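Local coordinates for thiamin pyrophosphokinase family protein (PDB 3MEL) that binds thiamine diphosphate and magnesium and, as a presumed thiamine pyrophosphokinase, probably transfers a pyrophosphate group from ATP to thiamine, at residues Val7-Pro12 / Gly32-Glu38; Phe26-Asp30 / Asp79-Ala83; Val47-Asp51 / Ala73-Asp79; Asn112-Pro116 / Ser136-Tyr140. One frame throughout, in Å; residues are numbered along the deposited sequence.

Contact 1. Residues Val7-Pro12 / Gly32-Glu38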
loop_
_atom_site.group_PDB
_atom_site.type_symbol
_atom_site.label_atom_id
_atom_site.label_comp_id
_atom_site.label_asym_id
_atom_site.label_seq_id
_atom_site.Cartn_x
_atom_site.Cartn_y
_atom_site.Cartn_z
ATOM N N VAL A 7 -8.806 15.951 -3.939
ATOM C CA VAL A 7 -7.736 15.728 -4.917
ATOM C C VAL A 7 -6.318 16.003 -4.375
ATOM O O VAL A 7 -5.900 17.145 -4.222
ATOM C CB VAL A 7 -7.978 16.556 -6.194
ATOM C CG1 VAL A 7 -6.999 16.175 -7.270
ATOM C CG2 VAL A 7 -9.418 16.373 -6.681
ATOM N N ALA A 8 -5.589 14.936 -4.062
ATOM C CA ALA A 8 -4.185 15.039 -3.706
ATOM C C ALA A 8 -3.360 15.339 -4.952
ATOM O O ALA A 8 -3.905 15.517 -6.042
ATOM C CB ALA A 8 -3.716 13.771 -3.061
ATOM N N GLY A 9 -2.044 15.384 -4.784
ATOM C CA GLY A 9 -1.164 15.913 -5.808
ATOM C C GLY A 9 -0.668 14.892 -6.803
ATOM O O GLY A 9 0.235 15.163 -7.593
ATOM N N GLY A 10 -1.270 13.713 -6.769
ATOM C CA GLY A 10 -0.862 12.638 -7.646
ATOM C C GLY A 10 -0.961 13.068 -9.086
ATOM O O GLY A 10 -1.605 14.064 -9.392
ATOM N N ASN A 11 -0.304 12.333 -9.971
ATOM C CA ASN A 11 -0.510 12.546 -11.390
ATOM C C ASN A 11 -1.942 12.146 -11.735
ATOM O O ASN A 11 -2.386 11.041 -11.385
ATOM C CB ASN A 11 0.500 11.750 -12.223
ATOM C CG ASN A 11 0.233 11.857 -13.724
ATOM O OD1 ASN A 11 -0.631 12.618 -14.161
ATOM N ND2 ASN A 11 0.983 11.099 -14.517
ATOM N N PRO A 12 -2.685 13.065 -12.384
ATOM C CA PRO A 12 -4.075 12.864 -12.825
ATOM C C PRO A 12 -4.213 11.689 -13.791
ATOM O O PRO A 12 -5.317 11.177 -13.980
ATOM C CB PRO A 12 -4.401 14.176 -13.545
ATOM C CG PRO A 12 -3.486 15.166 -12.948
ATOM C CD PRO A 12 -2.221 14.437 -12.651
ATOM N N GLY A 32 -2.894 19.228 -5.736
ATOM C CA GLY A 32 -4.137 18.747 -6.307
ATOM C C GLY A 32 -5.100 19.871 -6.662
ATOM O O GLY A 32 -5.989 19.693 -7.509
ATOM N N CYS A 33 -4.932 21.016 -6.004
ATOM C CA CYS A 33 -5.675 22.229 -6.329
ATOM C C CYS A 33 -5.441 22.658 -7.783
ATOM O O CYS A 33 -6.380 23.038 -8.475
ATOM C CB CYS A 33 -5.305 23.367 -5.380
ATOM S SG CYS A 33 -5.801 23.180 -3.639
ATOM N N LEU A 34 -4.200 22.591 -8.255
ATOM C CA LEU A 34 -3.910 22.944 -9.645
ATOM C C LEU A 34 -4.458 21.904 -10.621
ATOM O O LEU A 34 -4.974 22.248 -11.693
ATOM C CB LEU A 34 -2.409 23.107 -9.858
ATOM C CG LEU A 34 -1.755 24.111 -8.907
ATOM C CD1 LEU A 34 -0.250 23.852 -8.741
ATOM C CD2 LEU A 34 -2.054 25.557 -9.341
ATOM N N HIS A 35 -4.348 20.629 -10.246
ATOM C CA HIS A 35 -4.837 19.537 -11.083
ATOM C C HIS A 35 -6.338 19.635 -11.387
ATOM O O HIS A 35 -6.778 19.332 -12.499
ATOM C CB HIS A 35 -4.465 18.191 -10.464
ATOM C CG HIS A 35 -2.986 17.961 -10.402
ATOM N ND1 HIS A 35 -2.411 16.962 -9.643
ATOM C CD2 HIS A 35 -1.961 18.614 -10.999
ATOM C CE1 HIS A 35 -1.097 17.007 -9.780
ATOM N NE2 HIS A 35 -0.798 18.003 -10.595
ATOM N N LEU A 36 -7.109 20.061 -10.394
ATOM C CA LEU A 36 -8.519 20.335 -10.575
ATOM C C LEU A 36 -8.765 21.453 -11.597
ATOM O O LEU A 36 -9.615 21.314 -12.477
ATOM C CB LEU A 36 -9.139 20.725 -9.237
ATOM C CG LEU A 36 -9.822 19.654 -8.399
ATOM C CD1 LEU A 36 -10.317 20.255 -7.109
ATOM C CD2 LEU A 36 -10.966 19.009 -9.162
ATOM N N LEU A 37 -8.041 22.565 -11.468
ATOM C CA LEU A 37 -8.288 23.728 -12.321
ATOM C C LEU A 37 -7.792 23.487 -13.736
ATOM O O LEU A 37 -8.395 23.958 -14.689
ATOM C CB LEU A 37 -7.637 24.993 -11.752
ATOM C CG LEU A 37 -7.976 25.398 -10.314
ATOM C CD1 LEU A 37 -7.131 26.591 -9.812
ATOM C CD2 LEU A 37 -9.461 25.685 -10.196
ATOM N N GLU A 38 -6.689 22.763 -13.881
ATOM C CA GLU A 38 -6.166 22.514 -15.216
ATOM C C GLU A 38 -7.022 21.437 -15.900
ATOM O O GLU A 38 -6.810 21.091 -17.058
ATOM C CB GLU A 38 -4.678 22.143 -15.174
ATOM C CG GLU A 38 -4.405 20.734 -14.687
ATOM C CD GLU A 38 -2.925 20.476 -14.399
ATOM O OE1 GLU A 38 -2.150 21.467 -14.386
ATOM O OE2 GLU A 38 -2.543 19.288 -14.178
#

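Contact 2. Residues Phe26-Asp30 / Asp79-Ala83. With TPP (thiamine diphosphate), chain E.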
loop_
_atom_site.group_PDB
_atom_site.type_symbol
_atom_site.label_atom_id
_atom_site.label_comp_id
_atom_site.label_asym_id
_atom_site.label_seq_id
_atom_site.Cartn_x
_atom_site.Cartn_y
_atom_site.Cartn_z
ATOM N N PHE A 26 -15.977 20.224 -4.344
ATOM C CA PHE A 26 -14.667 19.805 -4.819
ATOM C C PHE A 26 -13.555 20.370 -3.946
ATOM O O PHE A 26 -13.500 21.575 -3.698
ATOM C CB PHE A 26 -14.458 20.218 -6.276
ATOM C CG PHE A 26 -15.367 19.517 -7.244
ATOM C CD1 PHE A 26 -14.854 18.713 -8.242
ATOM C CD2 PHE A 26 -16.746 19.669 -7.166
ATOM C CE1 PHE A 26 -15.689 18.077 -9.154
ATOM C CE2 PHE A 26 -17.584 19.037 -8.069
ATOM C CZ PHE A 26 -17.048 18.231 -9.060
ATOM N N VAL A 27 -12.666 19.483 -3.499
ATOM C CA VAL A 27 -11.623 19.814 -2.535
ATOM C C VAL A 27 -10.241 19.555 -3.116
ATOM O O VAL A 27 -9.935 18.450 -3.520
ATOM C CB VAL A 27 -11.786 18.995 -1.248
ATOM C CG1 VAL A 27 -10.783 19.446 -0.188
ATOM C CG2 VAL A 27 -13.182 19.139 -0.715
ATOM N N GLY A 28 -9.412 20.592 -3.163
ATOM C CA GLY A 28 -8.052 20.458 -3.633
ATOM C C GLY A 28 -7.141 20.281 -2.438
ATOM O O GLY A 28 -7.361 20.865 -1.378
ATOM N N ILE A 29 -6.120 19.454 -2.596
ATOM C CA ILE A 29 -5.129 19.269 -1.551
ATOM C C ILE A 29 -3.767 19.621 -2.122
ATOM O O ILE A 29 -3.281 18.950 -3.030
ATOM C CB ILE A 29 -5.126 17.826 -1.050
ATOM C CG1 ILE A 29 -6.533 17.432 -0.579
ATOM C CG2 ILE A 29 -4.124 17.668 0.051
ATOM C CD1 ILE A 29 -6.674 15.985 -0.166
ATOM N N ASP A 30 -3.166 20.694 -1.613
ATOM C CA ASP A 30 -1.867 21.131 -2.107
ATOM C C ASP A 30 -1.898 21.208 -3.629
ATOM O O ASP A 30 -2.714 21.904 -4.211
ATOM C CB ASP A 30 -0.756 20.163 -1.672
ATOM C CG ASP A 30 0.138 20.733 -0.599
ATOM O OD1 ASP A 30 -0.285 21.667 0.103
ATOM O OD2 ASP A 30 1.269 20.236 -0.441
ATOM N N ASP A 79 -1.398 16.895 4.842
ATOM C CA ASP A 79 -2.372 17.749 4.151
ATOM C C ASP A 79 -3.702 17.033 3.933
ATOM O O ASP A 79 -4.765 17.612 4.124
ATOM C CB ASP A 79 -1.820 18.245 2.818
ATOM C CG ASP A 79 -0.927 19.465 2.975
ATOM O OD1 ASP A 79 -0.909 20.053 4.076
ATOM O OD2 ASP A 79 -0.247 19.837 1.996
ATOM N N THR A 80 -3.623 15.758 3.559
ATOM C CA THR A 80 -4.801 14.930 3.329
ATOM C C THR A 80 -5.577 14.621 4.612
ATOM O O THR A 80 -6.788 14.602 4.601
ATOM C CB THR A 80 -4.433 13.629 2.580
ATOM O OG1 THR A 80 -3.994 13.940 1.253
ATOM C CG2 THR A 80 -5.623 12.701 2.481
ATOM N N GLN A 81 -4.903 14.388 5.727
ATOM C CA GLN A 81 -5.650 14.219 6.973
ATOM C C GLN A 81 -6.439 15.480 7.294
ATOM O O GLN A 81 -7.611 15.423 7.669
ATOM C CB GLN A 81 -4.739 13.862 8.144
ATOM C CG GLN A 81 -4.346 12.401 8.193
ATOM C CD GLN A 81 -3.217 12.138 9.174
ATOM O OE1 GLN A 81 -2.201 12.842 9.181
ATOM N NE2 GLN A 81 -3.386 11.119 10.009
ATOM N N LEU A 82 -5.784 16.621 7.122
ATOM C CA LEU A 82 -6.393 17.908 7.415
ATOM C C LEU A 82 -7.615 18.190 6.537
ATOM O O LEU A 82 -8.708 18.491 7.048
ATOM C CB LEU A 82 -5.364 19.024 7.250
ATOM C CG LEU A 82 -5.934 20.387 7.635
ATOM C CD1 LEU A 82 -6.536 20.330 9.038
ATOM C CD2 LEU A 82 -4.882 21.457 7.518
ATOM N N ALA A 83 -7.416 18.086 5.221
ATOM C CA ALA A 83 -8.476 18.303 4.244
ATOM C C ALA A 83 -9.672 17.408 4.503
ATOM O O ALA A 83 -10.796 17.862 4.425
ATOM C CB ALA A 83 -7.963 18.113 2.845
HETATM N "N1'" TPP E . 6.889 11.188 13.022
HETATM C "C2'" TPP E . 6.639 11.856 14.318
HETATM C CM2 TPP E . 6.335 10.847 15.444
HETATM N "N3'" TPP E . 5.724 12.996 14.203
HETATM C "C4'" TPP E . 5.985 13.962 13.108
HETATM N "N4'" TPP E . 4.949 15.003 13.100
HETATM C "C5'" TPP E . 6.050 13.170 11.749
HETATM C "C6'" TPP E . 7.147 12.106 11.913
HETATM C "C7'" TPP E . 6.324 14.125 10.552
HETATM N N3 TPP E . 5.125 14.957 10.217
HETATM C C2 TPP E . 3.812 14.341 10.455
HETATM S S1 TPP E . 2.956 14.266 8.854
HETATM C C5 TPP E . 4.154 15.292 7.930
HETATM C C4 TPP E . 5.176 15.808 8.961
HETATM C CM4 TPP E . 6.576 15.910 8.361
HETATM C C6 TPP E . 3.587 16.324 6.955
HETATM C C7 TPP E . 3.551 15.803 5.507
HETATM O O7 TPP E . 2.371 16.293 4.893
HETATM P PA TPP E . 2.072 16.338 3.329
HETATM O O1A TPP E . 3.067 15.193 2.891
HETATM O O2A TPP E . 1.984 17.626 2.626
HETATM O O3A TPP E . 0.653 15.815 2.832
HETATM P PB TPP E . 0.123 14.996 1.589
HETATM O O1B TPP E . -1.307 14.478 1.977
HETATM O O2B TPP E . -0.351 16.117 0.575
HETATM O O3B TPP E . 1.082 14.143 0.860
#

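Contact 3. Residues Val47-Asp51 / Ala73-Asp79. With TPP (thiamine diphosphate), chain E.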
loop_
_atom_site.group_PDB
_atom_site.type_symbol
_atom_site.label_atom_id
_atom_site.label_comp_id
_atom_site.label_asym_id
_atom_site.label_seq_id
_atom_site.Cartn_x
_atom_site.Cartn_y
_atom_site.Cartn_z
ATOM N N VAL A 47 -6.659 23.082 0.496
ATOM C CA VAL A 47 -6.039 22.701 1.768
ATOM C C VAL A 47 -4.585 22.231 1.655
ATOM O O VAL A 47 -4.198 21.537 0.715
ATOM C CB VAL A 47 -6.840 21.594 2.482
ATOM C CG1 VAL A 47 -6.613 21.679 3.980
ATOM C CG2 VAL A 47 -8.298 21.733 2.186
ATOM N N GLY A 48 -3.783 22.601 2.642
ATOM C CA GLY A 48 -2.384 22.232 2.635
ATOM C C GLY A 48 -1.489 23.335 3.133
ATOM O O GLY A 48 -1.963 24.309 3.684
ATOM N N ASP A 49 -0.188 23.168 2.953
ATOM C CA ASP A 49 0.780 24.178 3.348
ATOM C C ASP A 49 1.296 24.791 2.068
ATOM O O ASP A 49 1.926 25.843 2.060
ATOM C CB ASP A 49 1.907 23.553 4.167
ATOM C CG ASP A 49 2.350 22.212 3.626
ATOM O OD1 ASP A 49 2.841 22.171 2.483
ATOM O OD2 ASP A 49 2.222 21.193 4.342
ATOM N N PHE A 50 0.996 24.102 0.977
ATOM C CA PHE A 50 1.231 24.607 -0.364
ATOM C C PHE A 50 2.695 24.888 -0.632
ATOM O O PHE A 50 3.018 25.692 -1.498
ATOM C CB PHE A 50 0.359 25.848 -0.643
ATOM C CG PHE A 50 -1.121 25.570 -0.584
ATOM C CD1 PHE A 50 -1.772 25.014 -1.656
ATOM C CD2 PHE A 50 -1.848 25.846 0.555
ATOM C CE1 PHE A 50 -3.116 24.749 -1.601
ATOM C CE2 PHE A 50 -3.201 25.576 0.613
ATOM C CZ PHE A 50 -3.829 25.025 -0.464
ATOM N N ASP A 51 3.575 24.205 0.096
ATOM C CA ASP A 51 5.013 24.374 -0.097
ATOM C C ASP A 51 5.467 23.784 -1.427
ATOM O O ASP A 51 6.504 24.155 -1.972
ATOM C CB ASP A 51 5.827 23.809 1.092
ATOM C CG ASP A 51 5.637 22.290 1.301
ATOM O OD1 ASP A 51 4.991 21.604 0.455
ATOM O OD2 ASP A 51 6.153 21.783 2.331
ATOM N N ALA A 73 3.661 24.149 7.394
ATOM C CA ALA A 73 4.387 22.994 6.837
ATOM C C ALA A 73 4.749 21.992 7.932
ATOM O O ALA A 73 4.900 20.795 7.676
ATOM C CB ALA A 73 5.638 23.443 6.119
ATOM N N GLU A 74 4.876 22.510 9.154
ATOM C CA GLU A 74 5.209 21.733 10.329
ATOM C C GLU A 74 3.949 21.407 11.093
ATOM O O GLU A 74 3.475 22.217 11.881
ATOM C CB GLU A 74 6.113 22.564 11.243
ATOM C CG GLU A 74 6.917 21.767 12.280
ATOM C CD GLU A 74 8.238 21.271 11.712
ATOM O OE1 GLU A 74 8.323 21.147 10.465
ATOM O OE2 GLU A 74 9.189 21.017 12.505
ATOM N N LYS A 75 3.403 20.223 10.862
ATOM C CA LYS A 75 2.277 19.741 11.656
ATOM C C LYS A 75 2.347 18.230 11.838
ATOM O O LYS A 75 3.103 17.559 11.137
ATOM C CB LYS A 75 0.940 20.126 11.003
ATOM C CG LYS A 75 1.033 20.433 9.525
ATOM C CD LYS A 75 -0.260 20.117 8.774
ATOM C CE LYS A 75 -0.105 20.337 7.268
ATOM N NZ LYS A 75 1.065 19.606 6.702
ATOM N N ASP A 76 1.559 17.705 12.777
ATOM C CA ASP A 76 1.322 16.264 12.882
ATOM C C ASP A 76 0.552 15.712 11.684
ATOM O O ASP A 76 0.926 14.687 11.120
ATOM C CB ASP A 76 0.532 15.933 14.144
ATOM C CG ASP A 76 1.293 16.250 15.411
ATOM O OD1 ASP A 76 2.540 16.082 15.417
ATOM O OD2 ASP A 76 0.626 16.666 16.394
ATOM N N ASP A 77 -0.527 16.388 11.302
ATOM C CA ASP A 77 -1.359 15.934 10.202
ATOM C C ASP A 77 -0.707 16.106 8.845
ATOM O O ASP A 77 -0.055 17.107 8.578
ATOM C CB ASP A 77 -2.667 16.705 10.174
ATOM C CG ASP A 77 -3.586 16.337 11.301
ATOM O OD1 ASP A 77 -3.143 15.694 12.282
ATOM O OD2 ASP A 77 -4.768 16.708 11.207
ATOM N N THR A 78 -0.923 15.126 7.978
ATOM C CA THR A 78 -0.678 15.290 6.550
ATOM C C THR A 78 -1.742 16.211 5.931
ATOM O O THR A 78 -2.868 16.284 6.431
ATOM C CB THR A 78 -0.746 13.943 5.832
ATOM O OG1 THR A 78 -2.033 13.350 6.046
ATOM C CG2 THR A 78 0.327 12.998 6.350
ATOM N N ASP A 79 -1.398 16.895 4.842
ATOM C CA ASP A 79 -2.372 17.749 4.151
ATOM C C ASP A 79 -3.702 17.033 3.933
ATOM O O ASP A 79 -4.765 17.612 4.124
ATOM C CB ASP A 79 -1.820 18.245 2.818
ATOM C CG ASP A 79 -0.927 19.465 2.975
ATOM O OD1 ASP A 79 -0.909 20.053 4.076
ATOM O OD2 ASP A 79 -0.247 19.837 1.996
HETATM N "N1'" TPP E . 6.889 11.188 13.022
HETATM C "C2'" TPP E . 6.639 11.856 14.318
HETATM C CM2 TPP E . 6.335 10.847 15.444
HETATM N "N3'" TPP E . 5.724 12.996 14.203
HETATM C "C4'" TPP E . 5.985 13.962 13.108
HETATM N "N4'" TPP E . 4.949 15.003 13.100
HETATM C "C5'" TPP E . 6.050 13.170 11.749
HETATM C "C6'" TPP E . 7.147 12.106 11.913
HETATM C "C7'" TPP E . 6.324 14.125 10.552
HETATM N N3 TPP E . 5.125 14.957 10.217
HETATM C C2 TPP E . 3.812 14.341 10.455
HETATM S S1 TPP E . 2.956 14.266 8.854
HETATM C C5 TPP E . 4.154 15.292 7.930
HETATM C C4 TPP E . 5.176 15.808 8.961
HETATM C CM4 TPP E . 6.576 15.910 8.361
HETATM C C6 TPP E . 3.587 16.324 6.955
HETATM C C7 TPP E . 3.551 15.803 5.507
HETATM O O7 TPP E . 2.371 16.293 4.893
HETATM P PA TPP E . 2.072 16.338 3.329
HETATM O O1A TPP E . 3.067 15.193 2.891
HETATM O O2A TPP E . 1.984 17.626 2.626
HETATM O O3A TPP E . 0.653 15.815 2.832
HETATM P PB TPP E . 0.123 14.996 1.589
HETATM O O1B TPP E . -1.307 14.478 1.977
HETATM O O2B TPP E . -0.351 16.117 0.575
HETATM O O3B TPP E . 1.082 14.143 0.860
#

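Contact 4. Residues Asn112-Pro116 / Ser136-Tyr140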
loop_
_atom_site.group_PDB
_atom_site.type_symbol
_atom_site.label_atom_id
_atom_site.label_comp_id
_atom_site.label_asym_id
_atom_site.label_seq_id
_atom_site.Cartn_x
_atom_site.Cartn_y
_atom_site.Cartn_z
ATOM N N ASN A 112 -2.772 6.925 4.462
ATOM C CA ASN A 112 -4.104 7.036 3.895
ATOM C C ASN A 112 -4.985 5.822 4.214
ATOM O O ASN A 112 -6.089 5.948 4.717
ATOM C CB ASN A 112 -4.014 7.241 2.374
ATOM C CG ASN A 112 -3.566 8.654 1.972
ATOM O OD1 ASN A 112 -3.697 9.610 2.735
ATOM N ND2 ASN A 112 -3.056 8.786 0.755
ATOM N N LEU A 113 -4.473 4.639 3.923
ATOM C CA LEU A 113 -5.172 3.378 4.133
ATOM C C LEU A 113 -5.639 3.087 5.567
ATOM O O LEU A 113 -6.440 2.197 5.782
ATOM C CB LEU A 113 -4.232 2.261 3.693
ATOM C CG LEU A 113 -4.754 0.838 3.664
ATOM C CD1 LEU A 113 -5.904 0.765 2.686
ATOM C CD2 LEU A 113 -3.638 -0.094 3.256
ATOM N N TRP A 114 -5.119 3.803 6.554
ATOM C CA TRP A 114 -5.496 3.555 7.939
ATOM C C TRP A 114 -6.316 4.728 8.476
ATOM O O TRP A 114 -6.514 4.859 9.680
ATOM C CB TRP A 114 -4.249 3.347 8.817
ATOM C CG TRP A 114 -3.425 2.070 8.555
ATOM C CD1 TRP A 114 -3.880 0.845 8.121
ATOM C CD2 TRP A 114 -2.007 1.912 8.756
ATOM N NE1 TRP A 114 -2.829 -0.044 8.011
ATOM C CE2 TRP A 114 -1.674 0.589 8.392
ATOM C CE3 TRP A 114 -0.987 2.770 9.188
ATOM C CZ2 TRP A 114 -0.365 0.112 8.459
ATOM C CZ3 TRP A 114 0.302 2.294 9.241
ATOM C CH2 TRP A 114 0.603 0.977 8.889
ATOM N N LEU A 115 -6.779 5.591 7.575
ATOM C CA LEU A 115 -7.596 6.746 7.959
ATOM C C LEU A 115 -8.766 6.414 8.902
ATOM O O LEU A 115 -8.827 6.951 10.007
ATOM C CB LEU A 115 -8.055 7.516 6.724
ATOM C CG LEU A 115 -6.996 8.501 6.228
ATOM C CD1 LEU A 115 -7.201 8.911 4.794
ATOM C CD2 LEU A 115 -6.955 9.714 7.112
ATOM N N PRO A 116 -9.688 5.518 8.479
ATOM C CA PRO A 116 -10.804 5.037 9.306
ATOM C C PRO A 116 -10.427 4.642 10.736
ATOM O O PRO A 116 -11.289 4.668 11.611
ATOM C CB PRO A 116 -11.264 3.776 8.567
ATOM C CG PRO A 116 -10.218 3.512 7.518
ATOM C CD PRO A 116 -9.696 4.854 7.169
ATOM N N SER A 136 -10.011 0.719 -6.107
ATOM C CA SER A 136 -11.107 1.382 -5.443
ATOM C C SER A 136 -11.347 0.741 -4.095
ATOM O O SER A 136 -11.668 -0.452 -4.026
ATOM C CB SER A 136 -12.375 1.320 -6.285
ATOM O OG SER A 136 -13.480 1.779 -5.522
ATOM N N ILE A 137 -11.229 1.547 -3.035
ATOM C CA ILE A 137 -11.170 1.036 -1.674
ATOM C C ILE A 137 -12.328 1.509 -0.798
ATOM O O ILE A 137 -12.618 2.694 -0.727
ATOM C CB ILE A 137 -9.823 1.424 -1.025
ATOM C CG1 ILE A 137 -8.657 0.937 -1.894
ATOM C CG2 ILE A 137 -9.699 0.829 0.374
ATOM C CD1 ILE A 137 -7.298 1.462 -1.505
ATOM N N GLN A 138 -12.984 0.568 -0.129
ATOM C CA GLN A 138 -14.086 0.874 0.778
ATOM C C GLN A 138 -13.806 0.254 2.134
ATOM O O GLN A 138 -13.184 -0.804 2.203
ATOM C CB GLN A 138 -15.389 0.292 0.240
ATOM C CG GLN A 138 -16.249 1.271 -0.539
ATOM C CD GLN A 138 -17.701 0.819 -0.639
ATOM O OE1 GLN A 138 -18.024 -0.125 -1.362
ATOM N NE2 GLN A 138 -18.577 1.483 0.098
ATOM N N TYR A 139 -14.272 0.881 3.212
ATOM C CA TYR A 139 -14.002 0.347 4.552
ATOM C C TYR A 139 -15.236 -0.207 5.236
ATOM O O TYR A 139 -16.332 0.319 5.072
ATOM C CB TYR A 139 -13.322 1.384 5.452
ATOM C CG TYR A 139 -11.981 1.814 4.926
ATOM C CD1 TYR A 139 -10.835 1.074 5.185
ATOM C CD2 TYR A 139 -11.860 2.947 4.151
ATOM C CE1 TYR A 139 -9.609 1.466 4.692
ATOM C CE2 TYR A 139 -10.643 3.343 3.658
ATOM C CZ TYR A 139 -9.529 2.602 3.925
ATOM O OH TYR A 139 -8.346 3.018 3.408
ATOM N N TYR A 140 -15.044 -1.278 6.001
ATOM C CA TYR A 140 -16.141 -1.902 6.725
ATOM C C TYR A 140 -15.792 -2.255 8.166
ATOM O O TYR A 140 -14.736 -2.813 8.434
ATOM C CB TYR A 140 -16.594 -3.161 6.003
ATOM C CG TYR A 140 -17.280 -2.898 4.690
ATOM C CD1 TYR A 140 -18.637 -2.642 4.636
ATOM C CD2 TYR A 140 -16.567 -2.905 3.504
ATOM C CE1 TYR A 140 -19.255 -2.396 3.448
ATOM C CE2 TYR A 140 -17.181 -2.657 2.303
ATOM C CZ TYR A 140 -18.527 -2.407 2.277
ATOM O OH TYR A 140 -19.151 -2.179 1.066
#

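Contact 1. Residues Val7-Pro12 / Gly32-Glu38
Val7, the last residue of strand 3-7, meets helix 32-37 with both its side chain and its carbonyl. Its chi1 of -172° sets CG1 anti to the backbone N, near Gly32, and leaves CG2 to lean on the branch point of Leu36, with Val7 CG2 3.7 Å from Leu36 CG. The Val7 carbonyl receives a CA-H...O contact, Gly32 CA lying 3.2 Å from Val7 O. Ala8 turns its methyl away from the helix, and its carbonyl also faces Gly32 CA. At Gly9 the two segments approach so closely that Gly9 CA is 4.1 Å from Gly32 CA, a spacing suited to two residues without side chains. The carbonyls of Gly9 and Gly10 then gather at the CE1 corner of His35: Gly9 O lies at the edge of the imidazole, in its plane and 3.2 Å from His35 CE1, whereas Gly10 O comes in obliquely, and its angle to ND1 is too poor for a hydrogen bond. Pro12 closes the contact over one ring face, with Pro12 CG 4.0 Å from the His35 ring centroid, offset toward the rim, in a CH-pi contact. The whole is a loop at the carboxyl end of one parallel strand packed against the start of the helix that follows the next, an arrangement characteristic of Rossmann-like alpha/beta sheets, whose ligand sites commonly lie at this end.

Contact 2. Residues Phe26-Asp30 / Asp79-Ala83
A chi1 of -56° at Ile29 turns CG2 anti to the backbone N and swings CG1 to the other flank, so that the two branches divide the helix surface between them. The Ile29 and Asp79 side chains slide past each other in opposite directions, with Ile29 CG2 3.6 Å from Asp79 CB, while the CG1 branch reaches one turn further along, Ile29 CG1 lying 3.8 Å from Ala83 CB. Its end, CD1, also sits beside the Thr80 hydroxyl. At Asp79, chi1 of -83° turns the carboxylate toward that of Asp30, and the two planes stand 73° apart; their exact separation is doubtful in this model. Asp30 ligates magnesium and has its strongest polar partner in the backbone N of Phe50. The first turn of the helix grips the diphosphate of the bound thiamine diphosphate: Asp79 N donates to O3A (3.1 Å), and O1B is held twice, by Thr80 N at 3.1 Å and by Thr80 OG1 at 2.8 Å. This amino-terminal helix end would probably also favour the negative phosphates electrostatically. Strand 26-29 and the helix segment run nearly antiparallel, their axes 9.0 Å apart. The strand lies between strands 3-7 and 45-48, joined to Val7 on one side and Leu45 on the other, and helix 79-90 packs over these strands, its Ala83 also touching Val47.

Contact 3. Residues Val47-Asp51 / Ala73-Asp79
Asp49 and Lys75 form the close-knit part of this contact, together with Gly48 and Asp79. Lys75 NZ meets Asp49 OD2 at 3.1 Å, nearly along the C-O axis, in a salt bridge, and makes a second, weaker one at 3.3 Å to Asp79 OD1; a bend at chi4 (53°) brings the ammonium between the two carboxylates. Gly48, bare of a side chain, lets the Asp79 carboxylate lie directly against its CA. A weak bond from Asp49 N to Asp79 OD2 is less certain. The other oxygen of Asp49 faces its own chain: OD1 uses its anti lone pair to accept from Asp51 N at 3.2 Å and 171°, closing an Asx turn. Toward solvent the fit is looser. Asp49 CB rests on Ala73 CA at 3.7 Å, and beyond it Asp51 OD2 merely approaches the exposed methyl, 4.2 Å from Ala73 CB. Before helix 79-90, Thr78 serves as N-cap, its hydroxyl on Gln81 N and Thr78 N giving its hydrogen bond to Gln81 OE1, a capping box. Lys75 probably offsets part of the negative charge where Asp30 and Asp49 ligate magnesium beside the ligand's diphosphate.

Contact 4. Residues Asn112-Pro116 / Ser136-Tyr140
The turn that ends helix 106-113 packs against strand 135-140, and Pro116 and Tyr139 carry the contact. Pro116 CG stands over the centre of the phenol ring, 3.4 Å from the Tyr139 centroid and only 10° off the ring normal, a CH-pi contact in which the proline ring meets the aromatic plane at about a right angle. Tyr139 reaches the turn because chi1 (-62°) sets its ring anti to the carbonyl carbon, pointing off the strand. Its far end is met by Leu113, whose CD1 lies 3.4 Å from Tyr139 OH and also brushes Ile137, with Leu113 CD1 4.4 Å from Ile137 CG2. The turn itself is pinned by Leu115 N bonding to Asn112 O. Strands 128-131 and 206-211 flank the strand, with Leu130 and Ala207 packing on Tyr139, while Met205 touches both tyrosine and proline. On the helix side, Leu113 also packs on Leu110 of the second subunit, and Asn112 on Thr80 of helix 79-90.

How the contacts relate
Contacts 1, 2 and 4 are buried, whereas contact 3 is only partly so and opens to solvent at Ala73 and Asp51. Contacts 1 to 3 follow neighbouring parallel strands of one sheet: Val7 bonds to Val27 and Ile29, and Asp30 N in turn lies 2.7 Å from Val47 O, a probable hydrogen bond. Contacts 2 and 3 share Asp79 and both touch thiamine diphosphate. Their chemistry shifts with position: apolar packing and a histidine ring in contact 1, aliphatic packing giving way to acids and phosphate in contact 2, charge pairing in contact 3. Contact 4, on the antiparallel part of the sheet, relies on apolar and CH-pi packing and meets contact 2 through Thr80 and Asn112.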